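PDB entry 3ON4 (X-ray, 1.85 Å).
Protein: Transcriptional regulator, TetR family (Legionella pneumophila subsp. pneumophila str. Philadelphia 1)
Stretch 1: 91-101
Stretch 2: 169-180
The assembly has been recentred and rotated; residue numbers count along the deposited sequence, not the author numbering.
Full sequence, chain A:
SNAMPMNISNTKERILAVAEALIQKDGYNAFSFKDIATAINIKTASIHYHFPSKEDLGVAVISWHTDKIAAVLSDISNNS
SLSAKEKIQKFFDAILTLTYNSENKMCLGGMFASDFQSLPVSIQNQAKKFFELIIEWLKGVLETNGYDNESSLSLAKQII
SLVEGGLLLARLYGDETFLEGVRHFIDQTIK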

# COMPACT_ATOMS: atom_id res chain seq x y z
N PHE A 91 -11.44 15.65 4.22
CA PHE A 91 -10.56 15.00 3.25
C PHE A 91 -10.60 13.49 3.44
O PHE A 91 -10.79 12.74 2.48
CB PHE A 91 -9.14 15.54 3.36
CG PHE A 91 -8.08 14.59 2.91
CD1 PHE A 91 -7.74 14.49 1.57
CD2 PHE A 91 -7.40 13.81 3.83
CE1 PHE A 91 -6.76 13.61 1.16
CE2 PHE A 91 -6.41 12.94 3.42
CZ PHE A 91 -6.09 12.84 2.11
N PHE A 92 -10.43 13.03 4.68
CA PHE A 92 -10.49 11.59 4.94
C PHE A 92 -11.86 11.00 4.60
O PHE A 92 -11.94 9.94 3.96
CB PHE A 92 -10.08 11.25 6.37
CG PHE A 92 -9.92 9.77 6.62
CD1 PHE A 92 -9.23 8.97 5.73
CD2 PHE A 92 -10.47 9.18 7.75
CE1 PHE A 92 -9.08 7.59 5.96
CE2 PHE A 92 -10.33 7.80 7.98
CZ PHE A 92 -9.62 7.03 7.09
N ASP A 93 -12.94 11.69 4.98
CA ASP A 93 -14.30 11.27 4.59
C ASP A 93 -14.44 11.14 3.06
O ASP A 93 -15.02 10.17 2.55
CB ASP A 93 -15.38 12.22 5.14
CG ASP A 93 -15.54 12.16 6.66
OD1 ASP A 93 -15.07 11.21 7.34
OD2 ASP A 93 -16.19 13.09 7.19
N ALA A 94 -13.90 12.11 2.33
CA ALA A 94 -13.93 12.07 0.85
C ALA A 94 -13.17 10.85 0.30
O ALA A 94 -13.64 10.22 -0.64
CB ALA A 94 -13.38 13.36 0.25
N ILE A 95 -12.04 10.52 0.90
CA ILE A 95 -11.25 9.34 0.50
C ILE A 95 -12.05 8.06 0.82
O ILE A 95 -12.13 7.15 0.00
CB ILE A 95 -9.89 9.28 1.19
CG1 ILE A 95 -9.00 10.46 0.75
CG2 ILE A 95 -9.19 7.92 0.89
CD1 ILE A 95 -8.73 10.53 -0.77
N LEU A 96 -12.68 8.02 1.99
CA LEU A 96 -13.50 6.85 2.36
C LEU A 96 -14.61 6.59 1.35
O LEU A 96 -14.86 5.45 0.97
CB LEU A 96 -14.09 7.01 3.76
CG LEU A 96 -13.06 6.87 4.88
CD1 LEU A 96 -13.68 7.27 6.23
CD2 LEU A 96 -12.47 5.47 4.94
N THR A 97 -15.26 7.66 0.90
CA THR A 97 -16.32 7.57 -0.11
C THR A 97 -15.82 6.93 -1.41
O THR A 97 -16.55 6.18 -2.04
CB THR A 97 -16.88 8.98 -0.43
OG1 THR A 97 -17.53 9.49 0.72
CG2 THR A 97 -17.88 8.94 -1.60
N LEU A 98 -14.59 7.23 -1.79
CA LEU A 98 -14.04 6.76 -3.05
C LEU A 98 -13.37 5.38 -2.92
O LEU A 98 -13.05 4.75 -3.94
CB LEU A 98 -13.01 7.78 -3.55
CG LEU A 98 -13.55 9.13 -4.00
CD1 LEU A 98 -12.39 10.12 -4.11
CD2 LEU A 98 -14.30 8.97 -5.31
N THR A 99 -13.15 4.93 -1.69
CA THR A 99 -12.34 3.72 -1.47
C THR A 99 -13.15 2.69 -0.68
O THR A 99 -14.02 2.00 -1.24
CB THR A 99 -10.98 4.08 -0.84
OG1 THR A 99 -11.18 4.70 0.45
CG2 THR A 99 -10.19 5.06 -1.78
N TYR A 100 -12.89 2.59 0.62
CA TYR A 100 -13.50 1.58 1.46
C TYR A 100 -15.02 1.51 1.36
O TYR A 100 -15.59 0.42 1.35
CB TYR A 100 -13.08 1.83 2.90
CG TYR A 100 -13.57 0.84 3.89
CD1 TYR A 100 -14.75 1.05 4.59
CD2 TYR A 100 -12.83 -0.30 4.17
CE1 TYR A 100 -15.21 0.15 5.53
CE2 TYR A 100 -13.28 -1.23 5.11
CZ TYR A 100 -14.46 -0.99 5.79
OH TYR A 100 -14.93 -1.88 6.73
N ASN A 101 -15.69 2.65 1.29
CA ASN A 101 -17.15 2.65 1.22
C ASN A 101 -17.68 2.18 -0.16
O ASN A 101 -18.81 1.75 -0.25
CB ASN A 101 -17.71 4.04 1.49
CG ASN A 101 -17.45 4.55 2.90
OD1 ASN A 101 -17.06 3.78 3.80
ND2 ASN A 101 -17.70 5.85 3.10
N LEU A 169 -4.86 -2.13 4.91
CA LEU A 169 -5.10 -3.17 5.88
C LEU A 169 -6.59 -3.32 6.22
O LEU A 169 -7.05 -4.44 6.45
CB LEU A 169 -4.26 -2.95 7.15
CG LEU A 169 -2.76 -2.91 6.86
CD1 LEU A 169 -1.98 -2.67 8.13
CD2 LEU A 169 -2.32 -4.20 6.18
N ALA A 170 -7.34 -2.21 6.28
CA ALA A 170 -8.77 -2.29 6.60
C ALA A 170 -9.51 -3.19 5.64
O ALA A 170 -10.38 -3.96 6.04
CB ALA A 170 -9.45 -0.90 6.65
N ARG A 171 -9.17 -3.11 4.35
CA ARG A 171 -9.97 -3.77 3.34
C ARG A 171 -9.70 -5.27 3.26
O ARG A 171 -10.43 -5.98 2.61
CB ARG A 171 -9.84 -3.08 1.98
CG ARG A 171 -8.49 -3.11 1.38
CD ARG A 171 -8.45 -2.19 0.14
NE ARG A 171 -9.17 -2.74 -1.01
CZ ARG A 171 -8.68 -3.60 -1.91
NH1 ARG A 171 -7.43 -4.08 -1.83
NH2 ARG A 171 -9.46 -4.00 -2.89
N LEU A 172 -8.67 -5.76 3.93
CA LEU A 172 -8.46 -7.19 4.01
C LEU A 172 -9.47 -7.92 4.88
O LEU A 172 -9.90 -9.04 4.55
CB LEU A 172 -7.09 -7.49 4.60
CG LEU A 172 -5.88 -6.81 3.97
CD1 LEU A 172 -4.64 -7.46 4.56
CD2 LEU A 172 -5.89 -6.90 2.45
N TYR A 173 -9.84 -7.26 5.98
CA TYR A 173 -10.53 -7.86 7.12
C TYR A 173 -11.95 -7.31 7.33
O TYR A 173 -12.71 -7.85 8.13
CB TYR A 173 -9.77 -7.51 8.41
CG TYR A 173 -8.37 -8.07 8.60
CD1 TYR A 173 -8.17 -9.41 8.87
CD2 TYR A 173 -7.26 -7.24 8.60
CE1 TYR A 173 -6.90 -9.92 9.08
CE2 TYR A 173 -5.98 -7.74 8.80
CZ TYR A 173 -5.81 -9.08 9.05
OH TYR A 173 -4.54 -9.59 9.26
N GLY A 174 -12.28 -6.21 6.67
CA GLY A 174 -13.44 -5.42 7.07
C GLY A 174 -13.25 -4.85 8.45
O GLY A 174 -14.22 -4.60 9.19
N ASP A 175 -11.99 -4.63 8.83
CA ASP A 175 -11.70 -4.16 10.15
C ASP A 175 -11.66 -2.63 10.11
O ASP A 175 -10.62 -2.04 9.79
CB ASP A 175 -10.40 -4.76 10.67
CG ASP A 175 -10.15 -4.40 12.12
OD1 ASP A 175 -10.92 -3.59 12.67
OD2 ASP A 175 -9.19 -4.94 12.72
N GLU A 176 -12.78 -2.01 10.45
CA GLU A 176 -12.89 -0.56 10.49
C GLU A 176 -11.90 0.09 11.45
O GLU A 176 -11.65 1.29 11.34
CB GLU A 176 -14.30 -0.13 10.93
CG GLU A 176 -15.41 -0.53 10.01
CD GLU A 176 -16.78 -0.26 10.60
OE1 GLU A 176 -17.66 -1.15 10.52
OE2 GLU A 176 -16.99 0.85 11.14
N THR A 177 -11.38 -0.66 12.42
CA THR A 177 -10.53 -0.04 13.43
C THR A 177 -9.24 0.52 12.80
O THR A 177 -8.68 1.47 13.33
CB THR A 177 -10.24 -0.97 14.64
OG1 THR A 177 -9.59 -2.16 14.21
CG2 THR A 177 -11.55 -1.37 15.35
N PHE A 178 -8.79 -0.05 11.68
CA PHE A 178 -7.63 0.51 10.98
C PHE A 178 -7.93 1.95 10.48
O PHE A 178 -7.05 2.82 10.50
CB PHE A 178 -7.19 -0.37 9.80
CG PHE A 178 -6.52 -1.66 10.20
CD1 PHE A 178 -5.18 -1.69 10.52
CD2 PHE A 178 -7.24 -2.86 10.23
CE1 PHE A 178 -4.56 -2.87 10.87
CE2 PHE A 178 -6.63 -4.05 10.56
CZ PHE A 178 -5.28 -4.06 10.89
N LEU A 179 -9.16 2.17 10.06
CA LEU A 179 -9.59 3.48 9.56
C LEU A 179 -9.87 4.43 10.72
O LEU A 179 -9.62 5.63 10.62
CB LEU A 179 -10.82 3.33 8.68
CG LEU A 179 -10.65 2.39 7.48
CD1 LEU A 179 -11.93 2.23 6.70
CD2 LEU A 179 -9.54 2.88 6.58
N GLU A 180 -10.39 3.89 11.81
CA GLU A 180 -10.62 4.69 13.03
C GLU A 180 -9.30 5.24 13.53
O GLU A 180 -9.24 6.36 14.00
CB GLU A 180 -11.32 3.87 14.10
CG GLU A 180 -12.77 3.51 13.76
CD GLU A 180 -13.40 2.57 14.78
OE1 GLU A 180 -12.71 2.17 15.73
OE2 GLU A 180 -14.60 2.24 14.63

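Packing of a helix end (91-101) against a helix end, a turn and the beginning of the next helix (169-180) in a TetR-family regulator. No hydrogen bond crosses between the two stretches; they are held by apolar packing that buries 325 Å² in all, most of it on Tyr100 and Leu179. Phe91 is buried but out of reach of stretch 2, so the contact begins at Phe92. Its CA-to-CB bond points toward stretch 2, and with chi1 in t the ring reaches the helix that carries Leu179: Phe92 CE2 lies 3.5 Å from Leu179 O, and Phe92 CZ lies 4.2 Å from Leu179 CD2. The apolar phenyl suits this buried site and touches both backbone and side chain of the same leucine. One turn after Phe92, Leu96 again points toward the partner; the helical bond from Leu96 N to Phe92 O (2.8 Å) ties these two contact residues together. Leu96 CD2 meets Leu179 CD1 at 3.7 Å, methyl against methyl. At Thr99 the chain leaves helical phi/psi, and the hydroxyl, with chi1 in p, turns back to the helix: Thr99 OG1 donates to Ile95 O at 2.7 Å, giving this buried polar group a partner within its own stretch.

Tyr100 then makes the most extensive contact of stretch 1. With chi1 in t, its ring offers one face to Leu179, whose CD1 sits 3.6 Å from the Tyr100 ring centroid and only 15° off the normal, a CH-pi contact; the closest pair is Tyr100 CG and Leu179 CD1 at 3.5 Å. Leu179, with chi1 in m and chi2 in t, thus touches Phe92, Leu96 and Tyr100. Tyr100 CE2 is 4.1 Å from Ala170 O, which lies at the ring edge, and 4.1 Å from Ala170 CB, the short alanine side chain lying against the aromatic carbon. The phenol end extends along the turn, with Tyr100 OH 3.7 Å from Gly174 O and 3.6 Å from Glu176 CG; the latter brings the aliphatic part of an exposed glutamate against the tyrosine. Gly174 has positive phi (64°), a conformation glycine adopts easily. Beyond it, Asp175 OD1 accepts from Thr177 N (3.0 Å), a capping bond in the turn that leads into the helix carrying Leu179. Asn101 ends the stretch with its CA-to-CB bond pointing away, while Asn101 N bonds back to Leu96 O at 2.9 Å.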